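Local coordinates for chitin binding protein (Tectaria macrodonta, PDB 6IF7), which is an insecticidal, chitin-binding fern protein that holds copper and is possibly a lytic polysaccharide monooxygenase of the AA10 family, at residues Y162-R167 / A173-S178. Numbering follows the deposited sequence.
With SO4 (sulfate ion), chain E.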
ATOM      1  N   TYR A 162       4.464   1.656   2.170  1.00 23.11           N
ATOM      2  CA  TYR A 162       4.198   1.829   0.758  1.00 23.71           C
ATOM      3  C   TYR A 162       4.932   0.720   0.005  1.00 24.65           C
ATOM      4  O   TYR A 162       6.159   0.552   0.138  1.00 22.93           O
ATOM      5  CB  TYR A 162       4.688   3.182   0.291  1.00 24.50           C
ATOM      6  CG  TYR A 162       4.126   3.673  -1.035  1.00 24.96           C
ATOM      7  CD1 TYR A 162       2.753   3.837  -1.220  1.00 25.29           C
ATOM      8  CD2 TYR A 162       4.971   4.044  -2.075  1.00 25.55           C
ATOM      9  CE1 TYR A 162       2.233   4.324  -2.421  1.00 26.47           C
ATOM     10  CE2 TYR A 162       4.470   4.547  -3.271  1.00 25.91           C
ATOM     11  CZ  TYR A 162       3.106   4.680  -3.453  1.00 26.37           C
ATOM     12  OH  TYR A 162       2.624   5.178  -4.652  1.00 27.91           O
ATOM     13  N   VAL A 163       4.162  -0.058  -0.747  1.00 23.90           N
ATOM     14  CA  VAL A 163       4.702  -1.158  -1.533  1.00 23.71           C
ATOM     15  C   VAL A 163       4.476  -0.859  -3.005  1.00 23.49           C
ATOM     16  O   VAL A 163       3.342  -0.583  -3.438  1.00 22.62           O
ATOM     17  CB  VAL A 163       4.109  -2.509  -1.089  1.00 23.65           C
ATOM     18  CG1 VAL A 163       4.723  -3.672  -1.860  1.00 24.14           C
ATOM     19  CG2 VAL A 163       4.376  -2.682   0.394  1.00 24.00           C
ATOM     20  N   ILE A 164       5.580  -0.890  -3.755  1.00 23.45           N
ATOM     21  CA  ILE A 164       5.572  -0.749  -5.195  1.00 23.81           C
ATOM     22  C   ILE A 164       5.914  -2.113  -5.811  1.00 23.74           C
ATOM     23  O   ILE A 164       6.976  -2.675  -5.525  1.00 25.37           O
ATOM     24  CB  ILE A 164       6.619   0.302  -5.650  1.00 24.16           C
ATOM     25  CG1 ILE A 164       6.370   1.640  -4.971  1.00 23.71           C
ATOM     26  CG2 ILE A 164       6.592   0.456  -7.163  1.00 24.25           C
ATOM     27  CD1 ILE A 164       7.520   2.627  -5.071  1.00 24.66           C
ATOM     28  N   TRP A 165       5.026  -2.643  -6.648  1.00 23.99           N
ATOM     29  CA  TRP A 165       5.245  -3.920  -7.368  1.00 24.26           C
ATOM     30  C   TRP A 165       5.523  -3.599  -8.831  1.00 25.98           C
ATOM     31  O   TRP A 165       4.591  -3.314  -9.589  1.00 25.38           O
ATOM     32  CB  TRP A 165       3.999  -4.812  -7.227  1.00 24.69           C
ATOM     33  CG  TRP A 165       4.068  -6.210  -7.828  1.00 25.92           C
ATOM     34  CD1 TRP A 165       5.186  -6.938  -8.096  1.00 27.00           C
ATOM     35  CD2 TRP A 165       2.948  -7.065  -8.143  1.00 26.21           C
ATOM     36  NE1 TRP A 165       4.837  -8.176  -8.600  1.00 27.58           N
ATOM     37  CE2 TRP A 165       3.469  -8.277  -8.629  1.00 26.50           C
ATOM     38  CE3 TRP A 165       1.547  -6.902  -8.086  1.00 26.44           C
ATOM     39  CZ2 TRP A 165       2.645  -9.346  -9.044  1.00 27.37           C
ATOM     40  CZ3 TRP A 165       0.734  -7.950  -8.507  1.00 26.79           C
ATOM     41  CH2 TRP A 165       1.284  -9.163  -8.973  1.00 26.70           C
ATOM     42  N   GLN A 166       6.802  -3.605  -9.219  1.00 27.90           N
ATOM     43  CA  GLN A 166       7.215  -3.333 -10.610  1.00 28.76           C
ATOM     44  C   GLN A 166       7.374  -4.666 -11.375  1.00 29.28           C
ATOM     45  O   GLN A 166       8.147  -5.537 -10.977  1.00 29.08           O
ATOM     46  CB  GLN A 166       8.520  -2.507 -10.625  1.00 28.07           C
ATOM     47  CG  GLN A 166       9.083  -2.155 -12.007  1.00 28.73           C
ATOM     48  CD  GLN A 166       8.146  -1.310 -12.880  1.00 28.20           C
ATOM     49  OE1 GLN A 166       7.989  -0.112 -12.670  1.00 28.27           O
ATOM     50  NE2 GLN A 166       7.543  -1.934 -13.876  1.00 28.63           N
ATOM     51  N   ARG A 167       6.622  -4.831 -12.457  1.00 30.00           N
ATOM     52  CA  ARG A 167       6.784  -6.008 -13.326  1.00 32.85           C
ATOM     53  C   ARG A 167       8.076  -5.953 -14.114  1.00 32.62           C
ATOM     54  O   ARG A 167       8.552  -4.870 -14.427  1.00 33.38           O
ATOM     55  CB  ARG A 167       5.611  -6.147 -14.290  1.00 31.58           C
ATOM     56  CG  ARG A 167       4.382  -6.631 -13.569  1.00 32.03           C
ATOM     57  CD  ARG A 167       3.188  -6.630 -14.468  1.00 34.77           C
ATOM     58  NE  ARG A 167       3.329  -7.600 -15.542  1.00 35.56           N
ATOM     59  CZ  ARG A 167       2.364  -7.902 -16.400  1.00 36.74           C
ATOM     60  NH1 ARG A 167       1.173  -7.329 -16.326  1.00 33.47           N
ATOM     61  NH2 ARG A 167       2.600  -8.797 -17.343  1.00 39.89           N
ATOM     62  N   ALA A 173       3.221  -1.248 -13.161  1.00 26.50           N
ATOM     63  CA  ALA A 173       3.468  -1.319 -11.740  1.00 25.48           C
ATOM     64  C   ALA A 173       2.161  -1.120 -10.952  1.00 25.87           C
ATOM     65  O   ALA A 173       1.220  -0.481 -11.441  1.00 24.91           O
ATOM     66  CB  ALA A 173       4.483  -0.261 -11.364  1.00 26.89           C
ATOM     67  N   PHE A 174       2.121  -1.693  -9.743  1.00 26.05           N
ATOM     68  CA  PHE A 174       1.013  -1.595  -8.812  1.00 25.67           C
ATOM     69  C   PHE A 174       1.508  -0.900  -7.536  1.00 27.08           C
ATOM     70  O   PHE A 174       2.675  -1.025  -7.156  1.00 26.13           O
ATOM     71  CB  PHE A 174       0.456  -2.987  -8.487  1.00 26.97           C
ATOM     72  CG  PHE A 174      -0.120  -3.693  -9.691  1.00 27.39           C
ATOM     73  CD1 PHE A 174       0.720  -4.332 -10.616  1.00 27.64           C
ATOM     74  CD2 PHE A 174      -1.494  -3.698  -9.924  1.00 27.48           C
ATOM     75  CE1 PHE A 174       0.191  -4.959 -11.747  1.00 29.41           C
ATOM     76  CE2 PHE A 174      -2.026  -4.338 -11.043  1.00 28.17           C
ATOM     77  CZ  PHE A 174      -1.189  -4.957 -11.954  1.00 28.29           C
ATOM     78  N   TYR A 175       0.612  -0.176  -6.880  1.00 25.38           N
ATOM     79  CA  TYR A 175       0.956   0.668  -5.733  1.00 25.34           C
ATOM     80  C   TYR A 175      -0.012   0.415  -4.601  1.00 25.05           C
ATOM     81  O   TYR A 175      -1.225   0.401  -4.809  1.00 23.58           O
ATOM     82  CB  TYR A 175       0.924   2.131  -6.158  1.00 26.37           C
ATOM     83  CG  TYR A 175       1.860   2.415  -7.334  1.00 25.89           C
ATOM     84  CD1 TYR A 175       3.191   2.775  -7.115  1.00 25.56           C
ATOM     85  CD2 TYR A 175       1.420   2.290  -8.646  1.00 26.54           C
ATOM     86  CE1 TYR A 175       4.051   3.014  -8.178  1.00 26.90           C
ATOM     87  CE2 TYR A 175       2.268   2.523  -9.724  1.00 26.56           C
ATOM     88  CZ  TYR A 175       3.578   2.894  -9.490  1.00 27.65           C
ATOM     89  OH  TYR A 175       4.431   3.132 -10.545  1.00 26.47           O
ATOM     90  N   SER A 176       0.542   0.199  -3.407  1.00 25.23           N
ATOM     91  CA  SER A 176      -0.216  -0.160  -2.209  1.00 24.94           C
ATOM     92  C   SER A 176       0.191   0.681  -0.983  1.00 24.33           C
ATOM     93  O   SER A 176       1.376   0.749  -0.643  1.00 24.19           O
ATOM     94  CB  SER A 176       0.038  -1.638  -1.922  1.00 24.17           C
ATOM     95  OG  SER A 176      -0.552  -2.032  -0.707  1.00 25.39           O
ATOM     96  N   CYS A 177      -0.786   1.301  -0.320  1.00 24.95           N
ATOM     97  CA  CYS A 177      -0.595   1.954   1.003  1.00 26.38           C
ATOM     98  C   CYS A 177      -1.212   1.086   2.085  1.00 23.81           C
ATOM     99  O   CYS A 177      -2.384   0.731   1.953  1.00 21.50           O
ATOM    100  CB  CYS A 177      -1.297   3.308   1.081  1.00 26.42           C
ATOM    101  SG  CYS A 177      -0.447   4.602   0.180  1.00 34.42           S
ATOM    102  N   SER A 178      -0.448   0.809   3.146  1.00 22.68           N
ATOM    103  CA  SER A 178      -0.950   0.078   4.320  1.00 23.88           C
ATOM    104  C   SER A 178      -0.671   0.889   5.600  1.00 24.79           C
ATOM    105  O   SER A 178       0.458   1.281   5.882  1.00 24.34           O
ATOM    106  CB  SER A 178      -0.345  -1.330   4.422  1.00 23.92           C
ATOM    107  OG  SER A 178      -0.627  -2.116   3.254  1.00 22.14           O
TER
HETATM  108  S   SO4 E 252      -1.188  -9.210 -18.211  0.50 56.05           S
HETATM  109  O1  SO4 E 252      -2.403  -9.789 -18.832  0.50 54.14           O
HETATM  110  O2  SO4 E 252      -0.720  -8.065 -19.041  0.50 53.39           O
HETATM  111  O3  SO4 E 252      -0.122 -10.246 -18.109  0.50 53.73           O
HETATM  112  O4  SO4 E 252      -1.536  -8.748 -16.847  0.50 54.03           O
HETATM  113  O   HOH W   1       1.867  -2.566  -4.735  1.00 32.31           O
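V163 and S176 face each other as a hydrogen-bonded antiparallel pair, and W165 and F174 repeat the arrangement two residues on, a worked example of how hydrogen-bonded pairs in a β-hairpin take turns with non-hydrogen-bonded ones, here Y162 with C177 and I164 with Y175, the two sets lying on different faces of the sheet. V163 N to S176 O (2.9 Å) and W165 N to F174 O (2.9 Å) are nearly straight bonds, each answered by one in the reverse direction. A water donates to V163 O and, weakly, to F174 O, bridging the two pairs.

Among the side-chain contacts on the Y162 face, Y162 has its CG anti to the backbone N (chi1 -163°), which swings the phenol across the hairpin. Its ring edge meets C177 SG, 3.6 Å from Y162 CD1, a sulfur-aromatic contact with the sulfur that C177 shares in its disulfide to C64. The hydroxyl, hydrogen-bonded to L63 O, reaches Y175 CD1 (3.5 Å from Y162 OH), while I164 CG2 touches Y175 CE1 at 3.7 Å. A leucine in place of Y162 would probably leave L63 O without this donor and open a gap beside the disulfide.

On the other face, W165 and F174 run side by side, W165 CE3 3.7 Å from F174 CD1 with the ring planes inclined at 38°. F174 also meets H1 edge-to-face. The hairpin belongs to the β-sandwich core characteristic of AA10 proteins, and its F174 brings an aromatic ring to the copper held by H1 and H103.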